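Local coordinates for bifunctional cytochrome P450/NADPH--P450 reductase (Deinococcus aerius, PDB 7F3H), which probably hydroxylates its substrates at a heme iron, with electrons passed from NADPH through a fused reductase, as a self-sufficient cytochrome P450, at residues L5-P9 and K348-R352; I8-K13 and E41-D47. All coordinates share one frame; numbering follows the deposited sequence.

Interaction 1: L5-P9 and K348-R352; sequences LAPIP and KYEIR
Y349 and I8 meet through similar first torsions: in Y349 CG lies anti to the carbonyl carbon (chi1 -58°), and in I8 CG1 does the same (chi1 -64°), with the chain running on extended to CD1. The tyrosine ring thereby comes alongside the extended segment 5-9. Its CD1 is 3.5 Å from the carbonyl O of A6, and the O of P7 lies at the ring edge, 3.7 Å from CE1. The methyl CB of A6 touches both side chains, 3.9 Å from Y349 CE1 and 3.7 Å from K348 CE, while CB of K348 sits over the centre of one ring face. I8 reaches past the tyrosine to touch I351, CD1 to CD1 at 3.9 Å, the two side chains crossing at about a right angle. One backbone hydrogen bond joins the segments: A6 N donates its N-H to K348 O, 2.9 Å away and nearly straight (170°), approaching tilted from the carbonyl plane. At the outer end L5 crosses E350, CD1 3.4 Å from OE1. K348 and Y349 both face I345 in a classic beta bulge; the N-terminal arm packs against this bulged strand of the small antiparallel hairpin, 343-345 with 349-351.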
ATOM      1  N   LEU A   5       0.587 -34.727 -14.580  1.00 60.51           N
ATOM      2  CA  LEU A   5       0.908 -33.634 -13.676  1.00 51.59           C
ATOM      3  C   LEU A   5       2.261 -33.842 -12.993  1.00 47.45           C
ATOM      4  O   LEU A   5       2.746 -34.966 -12.816  1.00 51.37           O
ATOM      5  CB  LEU A   5      -0.155 -33.499 -12.588  1.00 47.63           C
ATOM      6  CG  LEU A   5      -1.587 -33.303 -13.056  1.00 48.48           C
ATOM      7  CD1 LEU A   5      -2.515 -33.359 -11.859  1.00 53.24           C
ATOM      8  CD2 LEU A   5      -1.726 -32.003 -13.810  1.00 42.56           C
ATOM      9  N   ALA A   6       2.840 -32.725 -12.547  1.00 42.85           N
ATOM     10  CA  ALA A   6       4.076 -32.553 -11.788  1.00 41.85           C
ATOM     11  C   ALA A   6       3.793 -32.069 -10.372  1.00 40.21           C
ATOM     12  O   ALA A   6       2.943 -31.187 -10.179  1.00 41.20           O
ATOM     13  CB  ALA A   6       5.019 -31.561 -12.476  1.00 37.50           C
ATOM     14  N   PRO A   7       4.482 -32.614  -9.367  1.00 42.11           N
ATOM     15  CA  PRO A   7       4.320 -32.089  -7.999  1.00 38.32           C
ATOM     16  C   PRO A   7       4.898 -30.681  -7.903  1.00 34.81           C
ATOM     17  O   PRO A   7       5.922 -30.368  -8.513  1.00 35.84           O
ATOM     18  CB  PRO A   7       5.108 -33.078  -7.128  1.00 32.14           C
ATOM     19  CG  PRO A   7       6.124 -33.680  -8.077  1.00 34.78           C
ATOM     20  CD  PRO A   7       5.456 -33.722  -9.437  1.00 33.13           C
ATOM     21  N   ILE A   8       4.177 -29.808  -7.207  1.00 37.30           N
ATOM     22  CA  ILE A   8       4.690 -28.454  -6.986  1.00 34.12           C
ATOM     23  C   ILE A   8       5.988 -28.548  -6.192  1.00 37.84           C
ATOM     24  O   ILE A   8       6.036 -29.254  -5.163  1.00 34.16           O
ATOM     25  CB  ILE A   8       3.646 -27.598  -6.250  1.00 35.70           C
ATOM     26  CG1 ILE A   8       2.401 -27.418  -7.125  1.00 34.19           C
ATOM     27  CG2 ILE A   8       4.241 -26.262  -5.849  1.00 34.94           C
ATOM     28  CD1 ILE A   8       1.246 -26.776  -6.431  1.00 31.23           C
ATOM     29  N   PRO A   9       7.070 -27.910  -6.625  1.00 34.10           N
ATOM     30  CA  PRO A   9       8.326 -28.028  -5.877  1.00 35.34           C
ATOM     31  C   PRO A   9       8.149 -27.597  -4.427  1.00 35.16           C
ATOM     32  O   PRO A   9       7.351 -26.708  -4.109  1.00 37.27           O
ATOM     33  CB  PRO A   9       9.287 -27.096  -6.632  1.00 36.94           C
ATOM     34  CG  PRO A   9       8.684 -26.983  -8.042  1.00 36.31           C
ATOM     35  CD  PRO A   9       7.199 -27.077  -7.833  1.00 33.77           C
ATOM     36  N   LYS A 348       1.225 -28.305 -15.921  1.00 34.98           N
ATOM     37  CA  LYS A 348       1.912 -29.280 -15.071  1.00 38.17           C
ATOM     38  C   LYS A 348       1.308 -29.362 -13.670  1.00 40.03           C
ATOM     39  O   LYS A 348       1.159 -30.461 -13.123  1.00 42.71           O
ATOM     40  CB  LYS A 348       3.406 -28.938 -14.895  1.00 35.01           C
ATOM     41  CG  LYS A 348       4.198 -28.743 -16.147  1.00 40.02           C
ATOM     42  CD  LYS A 348       5.583 -28.210 -15.830  1.00 44.26           C
ATOM     43  CE  LYS A 348       6.365 -29.183 -14.982  1.00 40.44           C
ATOM     44  NZ  LYS A 348       7.817 -28.919 -15.136  1.00 41.32           N
ATOM     45  N   TYR A 349       0.959 -28.204 -13.090  1.00 32.53           N
ATOM     46  CA  TYR A 349       0.768 -28.050 -11.650  1.00 35.39           C
ATOM     47  C   TYR A 349      -0.713 -27.921 -11.311  1.00 35.52           C
ATOM     48  O   TYR A 349      -1.389 -27.021 -11.824  1.00 33.50           O
ATOM     49  CB  TYR A 349       1.529 -26.821 -11.159  1.00 28.58           C
ATOM     50  CG  TYR A 349       3.010 -26.859 -11.442  1.00 34.08           C
ATOM     51  CD1 TYR A 349       3.822 -27.866 -10.907  1.00 33.92           C
ATOM     52  CD2 TYR A 349       3.599 -25.903 -12.261  1.00 29.48           C
ATOM     53  CE1 TYR A 349       5.177 -27.894 -11.157  1.00 31.22           C
ATOM     54  CE2 TYR A 349       4.961 -25.926 -12.521  1.00 29.31           C
ATOM     55  CZ  TYR A 349       5.751 -26.915 -11.969  1.00 35.93           C
ATOM     56  OH  TYR A 349       7.120 -26.924 -12.240  1.00 37.03           O
ATOM     57  N   GLU A 350      -1.213 -28.798 -10.433  1.00 34.00           N
ATOM     58  CA  GLU A 350      -2.622 -28.757 -10.047  1.00 36.96           C
ATOM     59  C   GLU A 350      -2.828 -27.806  -8.880  1.00 32.95           C
ATOM     60  O   GLU A 350      -2.005 -27.755  -7.972  1.00 31.52           O
ATOM     61  CB  GLU A 350      -3.179 -30.126  -9.681  1.00 38.61           C
ATOM     62  CG  GLU A 350      -4.712 -30.064  -9.626  1.00 47.82           C
ATOM     63  CD  GLU A 350      -5.362 -31.342  -9.149  1.00 53.40           C
ATOM     64  OE1 GLU A 350      -4.951 -32.435  -9.605  1.00 62.38           O
ATOM     65  OE2 GLU A 350      -6.296 -31.246  -8.319  1.00 61.51           O
ATOM     66  N   ILE A 351      -3.854 -26.972  -8.980  1.00 35.77           N
ATOM     67  CA  ILE A 351      -4.334 -26.122  -7.898  1.00 31.26           C
ATOM     68  C   ILE A 351      -5.786 -26.493  -7.652  1.00 31.32           C
ATOM     69  O   ILE A 351      -6.648 -26.219  -8.492  1.00 36.03           O
ATOM     70  CB  ILE A 351      -4.193 -24.633  -8.235  1.00 36.52           C
ATOM     71  CG1 ILE A 351      -2.797 -24.355  -8.834  1.00 32.72           C
ATOM     72  CG2 ILE A 351      -4.510 -23.780  -7.000  1.00 30.70           C
ATOM     73  CD1 ILE A 351      -1.608 -24.648  -7.898  1.00 23.80           C
ATOM     74  N   ARG A 352      -6.063 -27.119  -6.514  1.00 37.11           N
ATOM     75  CA  ARG A 352      -7.410 -27.592  -6.199  1.00 38.51           C
ATOM     76  C   ARG A 352      -8.375 -26.447  -5.916  1.00 35.64           C
ATOM     77  O   ARG A 352      -7.983 -25.368  -5.459  1.00 35.77           O
ATOM     78  CB  ARG A 352      -7.353 -28.533  -5.005  1.00 43.09           C
ATOM     79  CG  ARG A 352      -6.530 -29.767  -5.279  1.00 43.48           C
ATOM     80  CD  ARG A 352      -6.494 -30.655  -4.065  1.00 49.11           C
ATOM     81  NE  ARG A 352      -6.401 -32.048  -4.472  1.00 62.76           N
ATOM     82  CZ  ARG A 352      -7.433 -32.797  -4.836  1.00 63.33           C
ATOM     83  NH1 ARG A 352      -8.668 -32.299  -4.830  1.00 56.36           N
ATOM     84  NH2 ARG A 352      -7.221 -34.055  -5.199  1.00 71.69           N
TER

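Interaction 2: I8-K13 and E41-D47; sequences IPSPPK and EGLFQLD
Apolar packing begins where I8 and P9 meet strand 43-47. The CG2 branch of I8 lies 3.8 Å from L43 CG and 3.7 Å from Q45 CB, the isoleucine crossing both side chains at about a right angle. P9 lays its ring across L43, CD 4.0 Å from CD2, and its CG also rests 3.7 Å from the carboxylate carbon CD of E41, whose chain bends at chi2 (93°), its carboxylate end coming up to the CG corner of the proline ring. Farther along, P11 CD meets L46 CD2 at 3.6 Å, again crosswise.

Polar contacts are mostly to backbone. Q45 N donates to P9 O in a weak, bent hydrogen bond of 2.8 Å, and F44 CA adds a CH...O contact to the same oxygen, which thus has two partners on the strand. S10 places OG anti to its backbone N (chi1 -159°), directed at Q45 O; the modelled separation is too short to be taken literally. Charge enters at the far end, where K13 NZ stands 3.7 Å from D47 OD2, a long salt bridge reached through bends at chi3 and chi4.

Strand 43-48 pairs on its other edge with 51-56, through F44 with Q55 and L46 with L53. Helix 28-38 meets the same region, L35 touching P11, F44 and L46, while H19 links P11 O to D47 N by hydrogen bonds.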
ATOM      1  N   ILE A   8       4.177 -29.808  -7.207  1.00 37.30           N
ATOM      2  CA  ILE A   8       4.690 -28.454  -6.986  1.00 34.12           C
ATOM      3  C   ILE A   8       5.988 -28.548  -6.192  1.00 37.84           C
ATOM      4  O   ILE A   8       6.036 -29.254  -5.163  1.00 34.16           O
ATOM      5  CB  ILE A   8       3.646 -27.598  -6.250  1.00 35.70           C
ATOM      6  CG1 ILE A   8       2.401 -27.418  -7.125  1.00 34.19           C
ATOM      7  CG2 ILE A   8       4.241 -26.262  -5.849  1.00 34.94           C
ATOM      8  CD1 ILE A   8       1.246 -26.776  -6.431  1.00 31.23           C
ATOM      9  N   PRO A   9       7.070 -27.910  -6.625  1.00 34.10           N
ATOM     10  CA  PRO A   9       8.326 -28.028  -5.877  1.00 35.34           C
ATOM     11  C   PRO A   9       8.149 -27.597  -4.427  1.00 35.16           C
ATOM     12  O   PRO A   9       7.351 -26.708  -4.109  1.00 37.27           O
ATOM     13  CB  PRO A   9       9.287 -27.096  -6.632  1.00 36.94           C
ATOM     14  CG  PRO A   9       8.684 -26.983  -8.042  1.00 36.31           C
ATOM     15  CD  PRO A   9       7.199 -27.077  -7.833  1.00 33.77           C
ATOM     16  N   SER A  10       8.909 -28.256  -3.543  1.00 32.48           N
ATOM     17  CA  SER A  10       8.882 -27.993  -2.123  1.00 32.02           C
ATOM     18  C   SER A  10      10.273 -28.160  -1.502  1.00 32.02           C
ATOM     19  O   SER A  10      10.981 -29.118  -1.836  1.00 33.09           O
ATOM     20  CB  SER A  10       7.861 -28.904  -1.437  1.00 31.77           C
ATOM     21  OG  SER A  10       7.476 -28.355  -0.180  1.00 36.49           O
ATOM     22  N   PRO A  11      10.710 -27.239  -0.641  1.00 36.05           N
ATOM     23  CA  PRO A  11      12.056 -27.343  -0.036  1.00 35.76           C
ATOM     24  C   PRO A  11      12.114 -28.512   0.932  1.00 36.00           C
ATOM     25  O   PRO A  11      11.079 -28.966   1.443  1.00 34.18           O
ATOM     26  CB  PRO A  11      12.203 -26.014   0.724  1.00 33.06           C
ATOM     27  CG  PRO A  11      11.130 -25.154   0.207  1.00 34.93           C
ATOM     28  CD  PRO A  11      10.007 -26.043  -0.150  1.00 34.71           C
ATOM     29  N   PRO A  12      13.309 -29.033   1.208  1.00 34.78           N
ATOM     30  CA  PRO A  12      13.412 -30.323   1.926  1.00 40.85           C
ATOM     31  C   PRO A  12      12.866 -30.385   3.378  1.00 40.72           C
ATOM     32  O   PRO A  12      12.679 -31.519   3.848  1.00 49.38           O
ATOM     33  CB  PRO A  12      14.916 -30.634   1.862  1.00 35.85           C
ATOM     34  CG  PRO A  12      15.568 -29.321   1.585  1.00 41.61           C
ATOM     35  CD  PRO A  12      14.615 -28.544   0.752  1.00 30.20           C
ATOM     36  N   LYS A  13      12.616 -29.264   4.094  1.00 33.15           N
ATOM     37  CA  LYS A  13      12.027 -29.256   5.456  1.00 31.47           C
ATOM     38  C   LYS A  13      13.051 -29.596   6.555  1.00 34.05           C
ATOM     39  O   LYS A  13      13.938 -30.432   6.346  1.00 33.79           O
ATOM     40  CB  LYS A  13      10.833 -30.220   5.503  1.00 31.97           C
ATOM     41  CG  LYS A  13      10.028 -30.348   6.764  1.00 36.77           C
ATOM     42  CD  LYS A  13       8.934 -31.419   6.579  1.00 33.82           C
ATOM     43  CE  LYS A  13       7.627 -31.004   5.915  1.00 41.33           C
ATOM     44  NZ  LYS A  13       6.686 -30.284   6.840  1.00 50.91           N
ATOM     45  N   GLU A  41      11.514 -23.251 -11.176  1.00 33.90           N
ATOM     46  CA  GLU A  41      10.200 -23.571 -11.744  1.00 29.41           C
ATOM     47  C   GLU A  41       9.171 -22.479 -11.537  1.00 29.82           C
ATOM     48  O   GLU A  41       8.075 -22.566 -12.103  1.00 34.01           O
ATOM     49  CB  GLU A  41       9.634 -24.859 -11.163  1.00 32.27           C
ATOM     50  CG  GLU A  41      10.385 -26.084 -11.552  1.00 27.72           C
ATOM     51  CD  GLU A  41      11.435 -26.415 -10.513  1.00 36.67           C
ATOM     52  OE1 GLU A  41      11.965 -25.464  -9.897  1.00 33.55           O
ATOM     53  OE2 GLU A  41      11.745 -27.612 -10.318  1.00 40.02           O
ATOM     54  N   GLY A  42       9.414 -21.539 -10.633  1.00 40.05           N
ATOM     55  CA  GLY A  42       8.544 -20.388 -10.529  1.00 34.21           C
ATOM     56  C   GLY A  42       7.391 -20.523  -9.550  1.00 36.06           C
ATOM     57  O   GLY A  42       6.603 -19.563  -9.421  1.00 33.57           O
ATOM     58  N   LEU A  43       7.261 -21.661  -8.846  1.00 31.05           N
ATOM     59  CA  LEU A  43       6.303 -21.726  -7.745  1.00 35.94           C
ATOM     60  C   LEU A  43       6.800 -22.808  -6.781  1.00 32.96           C
ATOM     61  O   LEU A  43       7.478 -23.753  -7.188  1.00 34.12           O
ATOM     62  CB  LEU A  43       4.841 -22.058  -8.195  1.00 31.35           C
ATOM     63  CG  LEU A  43       4.295 -23.475  -8.497  1.00 31.95           C
ATOM     64  CD1 LEU A  43       2.742 -23.562  -8.621  1.00 25.24           C
ATOM     65  CD2 LEU A  43       4.982 -24.231  -9.596  1.00 35.38           C
ATOM     66  N   PHE A  44       6.436 -22.683  -5.506  1.00 31.69           N
ATOM     67  CA  PHE A  44       6.794 -23.729  -4.543  1.00 34.57           C
ATOM     68  C   PHE A  44       5.710 -23.858  -3.484  1.00 34.00           C
ATOM     69  O   PHE A  44       4.784 -23.047  -3.407  1.00 33.77           O
ATOM     70  CB  PHE A  44       8.169 -23.500  -3.888  1.00 29.43           C
ATOM     71  CG  PHE A  44       8.267 -22.222  -3.080  1.00 32.51           C
ATOM     72  CD1 PHE A  44       7.682 -22.122  -1.820  1.00 30.60           C
ATOM     73  CD2 PHE A  44       8.974 -21.131  -3.571  1.00 32.01           C
ATOM     74  CE1 PHE A  44       7.768 -20.968  -1.091  1.00 29.00           C
ATOM     75  CE2 PHE A  44       9.083 -19.966  -2.842  1.00 30.68           C
ATOM     76  CZ  PHE A  44       8.472 -19.880  -1.598  1.00 34.37           C
ATOM     77  N   GLN A  45       5.869 -24.888  -2.648  1.00 39.61           N
ATOM     78  CA  GLN A  45       4.881 -25.352  -1.675  1.00 39.83           C
ATOM     79  C   GLN A  45       5.539 -25.531  -0.302  1.00 35.33           C
ATOM     80  O   GLN A  45       6.645 -26.064  -0.216  1.00 33.00           O
ATOM     81  CB  GLN A  45       4.343 -26.688  -2.163  1.00 33.63           C
ATOM     82  CG  GLN A  45       2.995 -27.108  -1.735  1.00 35.99           C
ATOM     83  CD  GLN A  45       2.735 -28.539  -2.188  1.00 38.86           C
ATOM     84  OE1 GLN A  45       3.588 -29.157  -2.836  1.00 40.41           O
ATOM     85  NE2 GLN A  45       1.582 -29.080  -1.825  1.00 35.71           N
ATOM     86  N   LEU A  46       4.863 -25.080   0.766  1.00 31.78           N
ATOM     87  CA  LEU A  46       5.254 -25.265   2.165  1.00 33.59           C
ATOM     88  C   LEU A  46       4.139 -25.890   2.989  1.00 37.35           C
ATOM     89  O   LEU A  46       2.959 -25.703   2.667  1.00 34.65           O
ATOM     90  CB  LEU A  46       5.664 -23.903   2.770  1.00 35.65           C
ATOM     91  CG  LEU A  46       6.874 -23.113   2.247  1.00 35.94           C
ATOM     92  CD1 LEU A  46       7.093 -21.915   3.138  1.00 36.45           C
ATOM     93  CD2 LEU A  46       8.143 -23.964   2.191  1.00 30.65           C
ATOM     94  N   ASP A  47       4.488 -26.623   4.079  1.00 39.71           N
ATOM     95  CA  ASP A  47       3.443 -27.174   5.001  1.00 48.81           C
ATOM     96  C   ASP A  47       3.422 -26.318   6.242  1.00 46.27           C
ATOM     97  O   ASP A  47       4.345 -26.381   7.049  1.00 47.27           O
ATOM     98  CB  ASP A  47       3.563 -28.597   5.544  1.00 54.49           C
ATOM     99  CG  ASP A  47       3.349 -29.637   4.548  1.00 60.14           C
ATOM    100  OD1 ASP A  47       2.796 -29.355   3.461  1.00 60.64           O
ATOM    101  OD2 ASP A  47       3.579 -30.843   5.000  1.00 65.26           O
TER

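Interactions 1 and 2 follow one another along the N-terminal arm, with centres 10 Å apart, and share I8 and P9. The arm first meets 348-352, far ahead in sequence, then 41-47, only 28 residues on at the closest ends. Their second segments belong to different sheets: 349-351 pairs with 343-345, whereas 43-48 is an outermost strand of the mixed five-stranded sheet. The two contacts also touch directly, Y349 CE2 lying 3.4 Å from L43 CD2 and Y349 OH 3.4 Å from E41 CB. The arm thus joins the hairpin to the edge of the larger sheet, on the periphery of the P450 heme domain.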